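Local coordinates for translation initiation factor eIF2b-like protein (Chaetomium thermophilum, PDB 4ZEM), which is the beta subunit of the eIF2B complex, which probably promotes guanine-nucleotide exchange on eIF2 during the initiation of translation, at residues Y194-Q199 and N266-G271; T218-S223 and S249-A254. All blocks are in the same frame, centred on the assembly; numbering follows the deposited sequence.

Interaction 1: Y194-Q199 and N266-G271; sequences YVLAYQ and NKVIFG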
# COMPACT_ATOMS: atom_id res chain seq x y z
N TYR A 194 -15.46 -8.42 21.51
CA TYR A 194 -14.30 -7.87 22.18
C TYR A 194 -13.15 -7.93 21.19
O TYR A 194 -12.64 -9.01 20.89
CB TYR A 194 -14.00 -8.65 23.45
CG TYR A 194 -14.57 -8.02 24.69
CD1 TYR A 194 -13.75 -7.68 25.77
CD2 TYR A 194 -15.93 -7.79 24.81
CE1 TYR A 194 -14.28 -7.12 26.92
CE2 TYR A 194 -16.47 -7.21 25.94
CZ TYR A 194 -15.65 -6.88 26.99
OH TYR A 194 -16.20 -6.32 28.12
N VAL A 195 -12.76 -6.77 20.68
CA VAL A 195 -11.79 -6.70 19.60
C VAL A 195 -10.47 -6.14 20.10
O VAL A 195 -10.39 -5.00 20.55
CB VAL A 195 -12.31 -5.81 18.44
CG1 VAL A 195 -11.26 -5.67 17.35
CG2 VAL A 195 -13.60 -6.38 17.88
N LEU A 196 -9.42 -6.94 19.96
CA LEU A 196 -8.10 -6.53 20.40
C LEU A 196 -7.38 -5.89 19.22
O LEU A 196 -7.13 -6.53 18.20
CB LEU A 196 -7.34 -7.73 20.98
CG LEU A 196 -5.91 -7.64 21.55
CD1 LEU A 196 -4.84 -7.58 20.48
CD2 LEU A 196 -5.77 -6.50 22.54
N ALA A 197 -7.08 -4.60 19.34
CA ALA A 197 -6.37 -3.88 18.29
C ALA A 197 -4.95 -3.59 18.75
O ALA A 197 -4.74 -2.80 19.67
CB ALA A 197 -7.08 -2.58 17.95
N TYR A 198 -3.98 -4.21 18.09
CA TYR A 198 -2.60 -4.07 18.53
C TYR A 198 -1.97 -2.92 17.75
O TYR A 198 -1.89 -2.98 16.53
CB TYR A 198 -1.82 -5.37 18.33
CG TYR A 198 -0.37 -5.25 18.73
CD1 TYR A 198 0.03 -5.58 20.02
CD2 TYR A 198 0.59 -4.81 17.83
CE1 TYR A 198 1.34 -5.47 20.42
CE2 TYR A 198 1.92 -4.69 18.22
CZ TYR A 198 2.29 -5.03 19.52
OH TYR A 198 3.60 -4.92 19.92
N GLN A 199 -1.54 -1.89 18.48
CA GLN A 199 -0.97 -0.67 17.90
C GLN A 199 -1.67 -0.20 16.63
O GLN A 199 -1.05 -0.17 15.57
CB GLN A 199 0.52 -0.87 17.60
CG GLN A 199 1.36 -1.20 18.81
CD GLN A 199 2.79 -0.72 18.65
OE1 GLN A 199 3.10 0.04 17.73
NE2 GLN A 199 3.67 -1.15 19.55
N ASN A 266 -12.54 -11.61 21.42
CA ASN A 266 -13.13 -12.38 20.32
C ASN A 266 -12.22 -12.49 19.09
O ASN A 266 -12.18 -13.52 18.43
CB ASN A 266 -14.46 -11.77 19.92
CG ASN A 266 -15.51 -11.94 21.00
OD1 ASN A 266 -15.91 -10.98 21.65
ND2 ASN A 266 -15.96 -13.18 21.18
N LYS A 267 -11.52 -11.41 18.78
CA LYS A 267 -10.65 -11.37 17.61
C LYS A 267 -9.54 -10.34 17.77
O LYS A 267 -9.67 -9.40 18.55
CB LYS A 267 -11.45 -11.08 16.34
CG LYS A 267 -12.29 -9.82 16.41
CD LYS A 267 -13.46 -9.90 15.45
CE LYS A 267 -14.32 -11.13 15.73
NZ LYS A 267 -15.50 -11.19 14.84
N VAL A 268 -8.47 -10.54 17.02
CA VAL A 268 -7.32 -9.65 17.02
C VAL A 268 -7.14 -9.06 15.63
O VAL A 268 -7.16 -9.78 14.63
CB VAL A 268 -6.02 -10.38 17.42
CG1 VAL A 268 -4.85 -9.41 17.38
CG2 VAL A 268 -6.15 -11.01 18.81
N ILE A 269 -6.95 -7.74 15.57
CA ILE A 269 -6.82 -7.02 14.31
C ILE A 269 -5.48 -6.29 14.24
O ILE A 269 -5.10 -5.61 15.19
CB ILE A 269 -7.99 -6.04 14.12
CG1 ILE A 269 -9.31 -6.81 14.02
CG2 ILE A 269 -7.80 -5.20 12.86
CD1 ILE A 269 -10.52 -5.93 13.79
N PHE A 270 -4.79 -6.42 13.11
CA PHE A 270 -3.53 -5.72 12.87
C PHE A 270 -3.55 -4.94 11.57
O PHE A 270 -4.19 -5.34 10.59
CB PHE A 270 -2.34 -6.69 12.74
CG PHE A 270 -2.07 -7.52 13.95
CD1 PHE A 270 -2.46 -8.85 13.98
CD2 PHE A 270 -1.36 -7.02 15.02
CE1 PHE A 270 -2.19 -9.64 15.07
CE2 PHE A 270 -1.08 -7.81 16.11
CZ PHE A 270 -1.49 -9.12 16.14
N GLY A 271 -2.82 -3.83 11.55
CA GLY A 271 -2.55 -3.18 10.29
C GLY A 271 -1.28 -3.83 9.75
O GLY A 271 -0.32 -4.03 10.49
O HOH W 1 -4.44 -2.68 15.28
O HOH W 2 -2.02 -1.60 13.11
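Tyr194 and Asn266 open a parallel beta pairing at the middle of the mixed central sheet, where the first strand of the sheet along the chain, 194-198, lies against strand 267-271. The side chain of Asn266 begins the pairing in place of a backbone carbonyl: its OD1 accepts the N-H of Tyr194 at 2.6 Å, the donor lying in the carbonyl plane on a lone pair. CG stands anti to the carbonyl carbon (chi1 -69°), beside the backbone N, and this same N donates to Tyr194 O at 2.7 Å. Leu196 N reaches Lys267 O at 2.8 Å, and Ile269 N reaches Leu196 O at 2.9 Å, both in nearly straight bonds. The strand order 3-2-1-4-5, all parallel, is that of a Rossmann-like fold; after 249-252 the chain crosses back and lays 267-271 on the other side of the first strand, so this pair marks the switch in the strand order. Val195 and Ile269 meet on one face of the sheet, CG1 to CD1 at 3.6 Å. On the other face Leu196 and Val268 lie side by side, pointing the same way, CD1 of the leucine against CG1 of the valine, with helix 287-296 packed on Val268 and Phe270. Toward the C-terminal ends, Phe270 CE2 comes to 3.4 Å from Tyr198 CB; the two rings are inclined at 58°, and CD2 of the tyrosine lies at the edge of the phenylalanine ring, in its plane. Tyr198 OH bonds to Ser285 O, which anchors the far end of that ring. The Tyr198 N to Ile269 O bond is weak at 3.4 Å, and a water donates to both Tyr198 O and Ile269 O where the strands diverge.

Interaction 2: T218-S223 and S249-A254; sequences TVILAS and STINLA
Ile220 and Ile251 lie side by side and point the same way across a parallel pair of strands at the border of the Rossmann-like sheet, where 249-252 is the outermost strand in this chain. CG1 of Ile220 rests 3.8 Å from CB of Ile251. In Ile220, chi1 of -58° sets CG1 anti to the carbonyl carbon, where it meets Ile251, and leaves CG2 anti to the backbone N, 3.7 Å from CG of Leu253, whose side chain slants across it. At the other end of this row CD1 of Ile251 meets CG2 of Thr218 at 3.7 Å. Tyr261 of helix 258-261 touches Ile220, Ile251 and Leu253 on this face. An alanine in place of Ile220 would probably leave Ile251 CB and Leu253 CG without the CG1 and CG2 branches they pack on and open a gap beside Tyr261. Arg240 of helix 237-246 touches Leu221, Thr250 and Asn252 on the opposite face, where Thr250 OG1 is bonded to Asn244 OD1. The backbones are joined by Val219 N to Ser249 O and Ile251 N to Val219 O, both 2.8 Å, and by Leu221 N, which meets Ile251 O at 2.9 Å with a C=O...N angle of 172°.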
# COMPACT_ATOMS: atom_id res chain seq x y z
N THR A 218 -16.70 -3.63 21.94
CA THR A 218 -15.61 -3.15 22.78
C THR A 218 -14.26 -3.28 22.08
O THR A 218 -13.94 -4.32 21.49
CB THR A 218 -15.57 -3.93 24.12
OG1 THR A 218 -16.82 -3.76 24.80
CG2 THR A 218 -14.45 -3.44 25.01
N VAL A 219 -13.45 -2.23 22.16
CA VAL A 219 -12.12 -2.26 21.58
C VAL A 219 -11.05 -2.24 22.66
O VAL A 219 -11.05 -1.38 23.54
CB VAL A 219 -11.91 -1.06 20.62
CG1 VAL A 219 -10.48 -1.00 20.12
CG2 VAL A 219 -12.87 -1.17 19.46
N ILE A 220 -10.13 -3.20 22.58
CA ILE A 220 -9.02 -3.27 23.52
C ILE A 220 -7.75 -2.82 22.81
O ILE A 220 -7.37 -3.38 21.77
CB ILE A 220 -8.84 -4.69 24.09
CG1 ILE A 220 -10.11 -5.17 24.79
CG2 ILE A 220 -7.65 -4.73 25.04
CD1 ILE A 220 -11.06 -5.93 23.89
N LEU A 221 -7.12 -1.78 23.34
CA LEU A 221 -5.91 -1.25 22.74
C LEU A 221 -4.69 -1.73 23.51
O LEU A 221 -4.54 -1.44 24.70
CB LEU A 221 -5.96 0.28 22.70
CG LEU A 221 -7.12 0.88 21.90
CD1 LEU A 221 -7.24 2.35 22.18
CD2 LEU A 221 -6.91 0.66 20.42
N ALA A 222 -3.84 -2.50 22.84
CA ALA A 222 -2.65 -3.05 23.48
C ALA A 222 -1.39 -2.70 22.71
O ALA A 222 -1.37 -2.74 21.48
CB ALA A 222 -2.78 -4.56 23.62
N SER A 223 -0.35 -2.32 23.44
CA SER A 223 0.96 -2.14 22.82
C SER A 223 2.01 -2.72 23.74
O SER A 223 1.98 -2.47 24.95
CB SER A 223 1.23 -0.66 22.55
OG SER A 223 2.56 -0.47 22.11
N SER A 249 -17.11 0.95 23.76
CA SER A 249 -16.28 0.88 24.95
C SER A 249 -14.83 0.60 24.59
O SER A 249 -14.55 -0.12 23.62
CB SER A 249 -16.82 -0.17 25.93
OG SER A 249 -18.12 0.18 26.38
N THR A 250 -13.92 1.19 25.34
CA THR A 250 -12.49 1.00 25.10
C THR A 250 -11.79 0.53 26.36
O THR A 250 -12.08 0.99 27.47
CB THR A 250 -11.81 2.27 24.57
OG1 THR A 250 -12.14 3.38 25.42
CG2 THR A 250 -12.29 2.57 23.16
N ILE A 251 -10.87 -0.40 26.17
CA ILE A 251 -10.09 -0.96 27.25
C ILE A 251 -8.61 -0.73 27.02
O ILE A 251 -8.10 -0.95 25.93
CB ILE A 251 -10.38 -2.47 27.41
CG1 ILE A 251 -11.84 -2.68 27.82
CG2 ILE A 251 -9.42 -3.10 28.42
CD1 ILE A 251 -12.27 -4.13 27.97
N ASN A 252 -7.93 -0.25 28.05
CA ASN A 252 -6.48 -0.13 28.02
C ASN A 252 -5.86 -1.28 28.80
O ASN A 252 -6.23 -1.51 29.95
CB ASN A 252 -6.01 1.21 28.58
CG ASN A 252 -6.02 2.31 27.54
OD1 ASN A 252 -5.54 2.13 26.42
ND2 ASN A 252 -6.59 3.46 27.89
N LEU A 253 -4.94 -1.98 28.17
CA LEU A 253 -4.28 -3.13 28.77
C LEU A 253 -2.88 -2.84 29.26
O LEU A 253 -2.12 -2.12 28.62
CB LEU A 253 -4.18 -4.25 27.75
CG LEU A 253 -5.25 -5.32 27.79
CD1 LEU A 253 -4.77 -6.50 26.96
CD2 LEU A 253 -5.49 -5.74 29.22
N ALA A 254 -2.54 -3.41 30.41
CA ALA A 254 -1.21 -3.26 30.96
C ALA A 254 -0.27 -4.03 30.04
O ALA A 254 -0.68 -4.97 29.38
CB ALA A 254 -1.16 -3.82 32.37

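From the N terminus, the chain passes through its helical region before entering the sheet at strand 194-198. It then runs through helix 202-214 to strand 218-222 and through helix 237-246 to strand 249-252, where interaction 2 closes the shorter loop. After helix 258-261 it returns to the far side of the first strand as 267-271, closing the longer loop of interaction 1, which encloses the other entirely. The two contacts do not cross; the centres of interactions 1 and 2 are about 9 Å apart. Strands 194-198 and 218-222 join them as neighbours, with Val195 O and Ile220 N probably hydrogen-bonded at 2.7 Å, giving four consecutive parallel strands, from the border strand 249-252 inward to 267-271.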